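Local coordinates for phosphopantothenoylcysteine decarboxylase (Cryptococcus neoformans, PDB 6EOA) that binds FMN and probably decarboxylates 4'-phosphopantothenoylcysteine in coenzyme A biosynthesis, as a Hal3-type flavoprotein, at the interface of chains A and B. Sequence-based numbering; all coordinates share one arbitrary frame. Chains: chain A/B, Phosphopantothenoylcysteine decarboxylase.

Contact 1: the interface of chains A and B. Residues chain A 149-150, 161; chain B 141, 145, 185, 188.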
loop_
_atom_site.group_PDB
_atom_site.type_symbol
_atom_site.label_atom_id
_atom_site.label_comp_id
_atom_site.label_asym_id
_atom_site.label_seq_id
_atom_site.Cartn_x
_atom_site.Cartn_y
_atom_site.Cartn_z
ATOM N N GLY A 149 8.105 5.874 -3.607
ATOM C CA GLY A 149 8.218 4.431 -3.709
ATOM C C GLY A 149 7.800 3.872 -5.058
ATOM O O GLY A 149 8.075 2.715 -5.363
ATOM N N GLY A 150 7.132 4.690 -5.868
ATOM C CA GLY A 150 6.711 4.264 -7.192
ATOM C C GLY A 150 5.438 3.442 -7.168
ATOM O O GLY A 150 5.045 2.851 -8.174
ATOM N N ARG A 161 2.470 8.376 -12.135
ATOM C CA ARG A 161 3.398 7.385 -12.671
ATOM C C ARG A 161 3.376 7.369 -14.197
ATOM O O ARG A 161 4.382 7.065 -14.833
ATOM C CB ARG A 161 3.063 5.993 -12.132
ATOM C CG ARG A 161 4.116 4.930 -12.417
ATOM C CD ARG A 161 5.381 5.160 -11.592
ATOM N NE ARG A 161 5.898 3.914 -11.026
ATOM C CZ ARG A 161 6.597 3.018 -11.713
ATOM N NH1 ARG A 161 6.862 3.229 -12.994
ATOM N NH2 ARG A 161 7.029 1.911 -11.121
ATOM N N ALA B 141 3.265 -1.994 -12.988
ATOM C CA ALA B 141 4.246 -1.124 -12.348
ATOM C C ALA B 141 4.056 -1.141 -10.835
ATOM O O ALA B 141 5.024 -1.106 -10.079
ATOM C CB ALA B 141 4.132 0.296 -12.883
ATOM N N ALA B 145 6.743 -2.285 -8.109
ATOM C CA ALA B 145 7.110 -1.380 -7.025
ATOM C C ALA B 145 6.909 -2.036 -5.658
ATOM O O ALA B 145 7.746 -1.895 -4.767
ATOM C CB ALA B 145 6.303 -0.088 -7.118
ATOM N N THR B 185 11.136 2.726 -12.556
ATOM C CA THR B 185 10.975 1.410 -13.159
ATOM C C THR B 185 12.300 0.661 -13.226
ATOM O O THR B 185 12.399 -0.492 -12.806
ATOM C CB THR B 185 10.389 1.512 -14.573
ATOM O OG1 THR B 185 9.055 2.028 -14.499
ATOM C CG2 THR B 185 10.364 0.140 -15.239
ATOM N N HIS B 188 13.606 -0.356 -9.899
ATOM C CA HIS B 188 12.886 -1.500 -9.337
ATOM C C HIS B 188 13.254 -2.792 -10.057
ATOM O O HIS B 188 13.360 -3.850 -9.429
ATOM C CB HIS B 188 11.374 -1.279 -9.399
ATOM C CG HIS B 188 10.890 -0.161 -8.529
ATOM N ND1 HIS B 188 9.612 0.350 -8.613
ATOM C CD2 HIS B 188 11.516 0.550 -7.560
ATOM C CE1 HIS B 188 9.472 1.327 -7.734
ATOM N NE2 HIS B 188 10.612 1.465 -7.080
#
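With CG anti to the backbone N (chi1 -169°) and the chain bent at chi2 and chi3, A:Arg161 reaches B:Thr185 and brings its guanidinium across to chain B. The B:Thr185 hydroxyl, in turn, lies beside its own backbone N and anti to its carbonyl carbon, facing the arginine. The subunits are those of a homo-oligomeric flavin-containing Cys decarboxylase (HFCD), and this patch illustrates how one arginine can work both within its chain and beyond it. Its NH1 donates to the threonine OG1 at 2.9 Å, a moderately bent bond (150° at H) whose acceptor is tilted somewhat out of the guanidinium plane. On the inner side, NE gives a straighter bond to the carbonyl O of A:Gly150 at 3.2 Å, with that oxygen close to the guanidinium plane. Gripped through NE and NH1, the flat group has its rotation restrained, and the turn after helix 141-149 is tied to helix 155-162 of the same chain. The methyl of B:Ala141, a residue that also binds FMN, lies over one guanidinium face toward its rim, with CB 3.9 Å from CZ. One turn further along the same helix 141-149 of chain B, B:Ala145 points its CB at the carbonyl O of A:Gly150, 3.4 Å away, so this oxygen takes the arginine N-H while packing against a methyl. From helix 183-195, the imidazole NE2 of B:His188 lies 3.3 Å from the carbonyl O of A:Gly149, a close polar approach not established as a hydrogen bond. The other ring nitrogen, B:His188 ND1, is 3.9 Å from A:Arg161 NH2, too far for a bond.

Contact 2: the interface of chains A and B. Residues chain A 125, 128, 162-164; chain B 176, 178-179.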
loop_
_atom_site.group_PDB
_atom_site.type_symbol
_atom_site.label_atom_id
_atom_site.label_comp_id
_atom_site.label_asym_id
_atom_site.label_seq_id
_atom_site.Cartn_x
_atom_site.Cartn_y
_atom_site.Cartn_z
ATOM N N ILE A 125 -4.899 7.755 -18.022
ATOM C CA ILE A 125 -4.243 8.052 -19.293
ATOM C C ILE A 125 -4.859 9.305 -19.908
ATOM O O ILE A 125 -4.146 10.195 -20.369
ATOM C CB ILE A 125 -4.353 6.875 -20.289
ATOM C CG1 ILE A 125 -3.609 5.649 -19.754
ATOM C CG2 ILE A 125 -3.805 7.271 -21.654
ATOM C CD1 ILE A 125 -2.152 5.906 -19.423
ATOM N N ARG A 128 -3.659 12.324 -18.020
ATOM C CA ARG A 128 -2.267 12.637 -18.331
ATOM C C ARG A 128 -2.149 13.436 -19.624
ATOM O O ARG A 128 -1.374 14.390 -19.708
ATOM C CB ARG A 128 -1.439 11.363 -18.448
ATOM C CG ARG A 128 -0.069 11.607 -19.053
ATOM C CD ARG A 128 0.459 10.372 -19.735
ATOM N NE ARG A 128 -0.065 10.186 -21.082
ATOM C CZ ARG A 128 0.053 9.054 -21.766
ATOM N NH1 ARG A 128 0.667 8.013 -21.215
ATOM N NH2 ARG A 128 -0.444 8.957 -22.994
ATOM N N ALA A 162 2.228 7.704 -14.777
ATOM C CA ALA A 162 2.047 7.626 -16.223
ATOM C C ALA A 162 2.442 8.908 -16.948
ATOM O O ALA A 162 2.507 8.924 -18.175
ATOM C CB ALA A 162 0.605 7.275 -16.553
ATOM N N LEU A 163 2.705 9.974 -16.199
ATOM C CA LEU A 163 3.032 11.267 -16.803
ATOM C C LEU A 163 4.236 11.210 -17.737
ATOM O O LEU A 163 5.118 10.367 -17.583
ATOM C CB LEU A 163 3.298 12.315 -15.722
ATOM C CG LEU A 163 2.099 12.898 -14.986
ATOM C CD1 LEU A 163 2.570 13.984 -14.049
ATOM C CD2 LEU A 163 1.074 13.441 -15.965
ATOM N N GLY A 164 4.256 12.113 -18.711
ATOM C CA GLY A 164 5.436 12.330 -19.526
ATOM C C GLY A 164 6.202 13.510 -18.961
ATOM O O GLY A 164 5.624 14.338 -18.255
ATOM N N ASN B 176 1.870 0.867 -19.590
ATOM C CA ASN B 176 1.929 1.998 -20.497
ATOM C C ASN B 176 3.380 2.428 -20.634
ATOM O O ASN B 176 4.137 2.380 -19.662
ATOM C CB ASN B 176 1.059 3.148 -19.992
ATOM C CG ASN B 176 1.203 4.398 -20.833
ATOM O OD1 ASN B 176 1.959 5.305 -20.490
ATOM N ND2 ASN B 176 0.481 4.449 -21.946
ATOM N N TYR B 178 4.928 5.152 -20.871
ATOM C CA TYR B 178 5.401 6.232 -20.017
ATOM C C TYR B 178 5.546 5.774 -18.569
ATOM O O TYR B 178 6.287 6.377 -17.794
ATOM C CB TYR B 178 4.471 7.440 -20.117
ATOM C CG TYR B 178 4.723 8.259 -21.361
ATOM C CD1 TYR B 178 6.007 8.679 -21.683
ATOM C CD2 TYR B 178 3.689 8.593 -22.225
ATOM C CE1 TYR B 178 6.253 9.421 -22.824
ATOM C CE2 TYR B 178 3.924 9.336 -23.370
ATOM C CZ TYR B 178 5.209 9.747 -23.665
ATOM O OH TYR B 178 5.454 10.485 -24.801
ATOM N N MET B 179 4.848 4.703 -18.202
ATOM C CA MET B 179 5.063 4.100 -16.893
ATOM C C MET B 179 6.380 3.335 -16.896
ATOM O O MET B 179 7.128 3.372 -15.921
ATOM C CB MET B 179 3.913 3.169 -16.503
ATOM C CG MET B 179 2.690 3.883 -15.948
ATOM S SD MET B 179 1.668 2.780 -14.954
ATOM C CE MET B 179 0.321 3.872 -14.500
#
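B:Tyr178 presses into a groove of chain A formed by A:Arg128, A:Ala162, A:Leu163 and A:Gly164, and it belongs to the Pro-Ala-Met-Asn stretch and following short helix 177-180, this protein's version of the PXMNXXMW motif of phosphopantothenoylcysteine decarboxylases. That motif takes part in substrate binding in the family, and its asparagine is B:Asn176, which may do so here. Such a tyrosine shows how an aromatic side chain can be shared between backbone and cationic neighbours. Its CB packs against the loop carbonyl just after helix 155-162, lying 3.9 Å from the O of A:Leu163. CG, beside the backbone N (chi1 -79°), comes within 4.1 Å of A:Arg128 NH1. Further out, CD2 is 3.7 Å from the arginine CZ, and CE2 lies over one guanidinium face toward its rim. On the other limb of the ring, CD1 is 4.3 Å from the CA of A:Gly164, which sits over a ring face near the rim.

The tyrosine and guanidinium planes stand nearly perpendicular, 87° apart, with A:Arg128 NH1 at the ring edge, so this is no parallel stack. The opposite guanidinium face is backed by CG2 of A:Ile125, a second-shell support from the same helix 123-130. B:Asn176 OD1 lies in the guanidinium plane at its edge, 3.1 Å from NH1, but the NH1 hydrogens are not directed at it, so this pair is not a hydrogen bond. That oxygen instead accepts the backbone N-H of B:Tyr178 at 3.0 Å from above the carbonyl plane, and probably caps the start of helix 177-180. The amide end of B:Asn176 meets CD1 of A:Ile125, 3.9 Å from ND2. Beside them, B:Met179 lays its CG 3.8 Å from the CA of A:Ala162.

Contact 1 and contact 2 are parts of one interface, their C-alpha centres about 12 Å apart. On chain A they share helix 155-162, whose successive residues A:Arg161 and A:Ala162 serve one contact each; contact 2 also uses helix 123-130. Chain B answers with different elements: helices 141-149 and 183-195 in contact 1, the segment around helix 177-180 in contact 2. The two chains do not meet by a strict two-fold axis, and the assembly holds three copies, consistent with a closed trimer in which each subunit offers both surfaces. Contact between FMN-site and motif segments and a neighbouring subunit suggests that assembly also shapes the active sites.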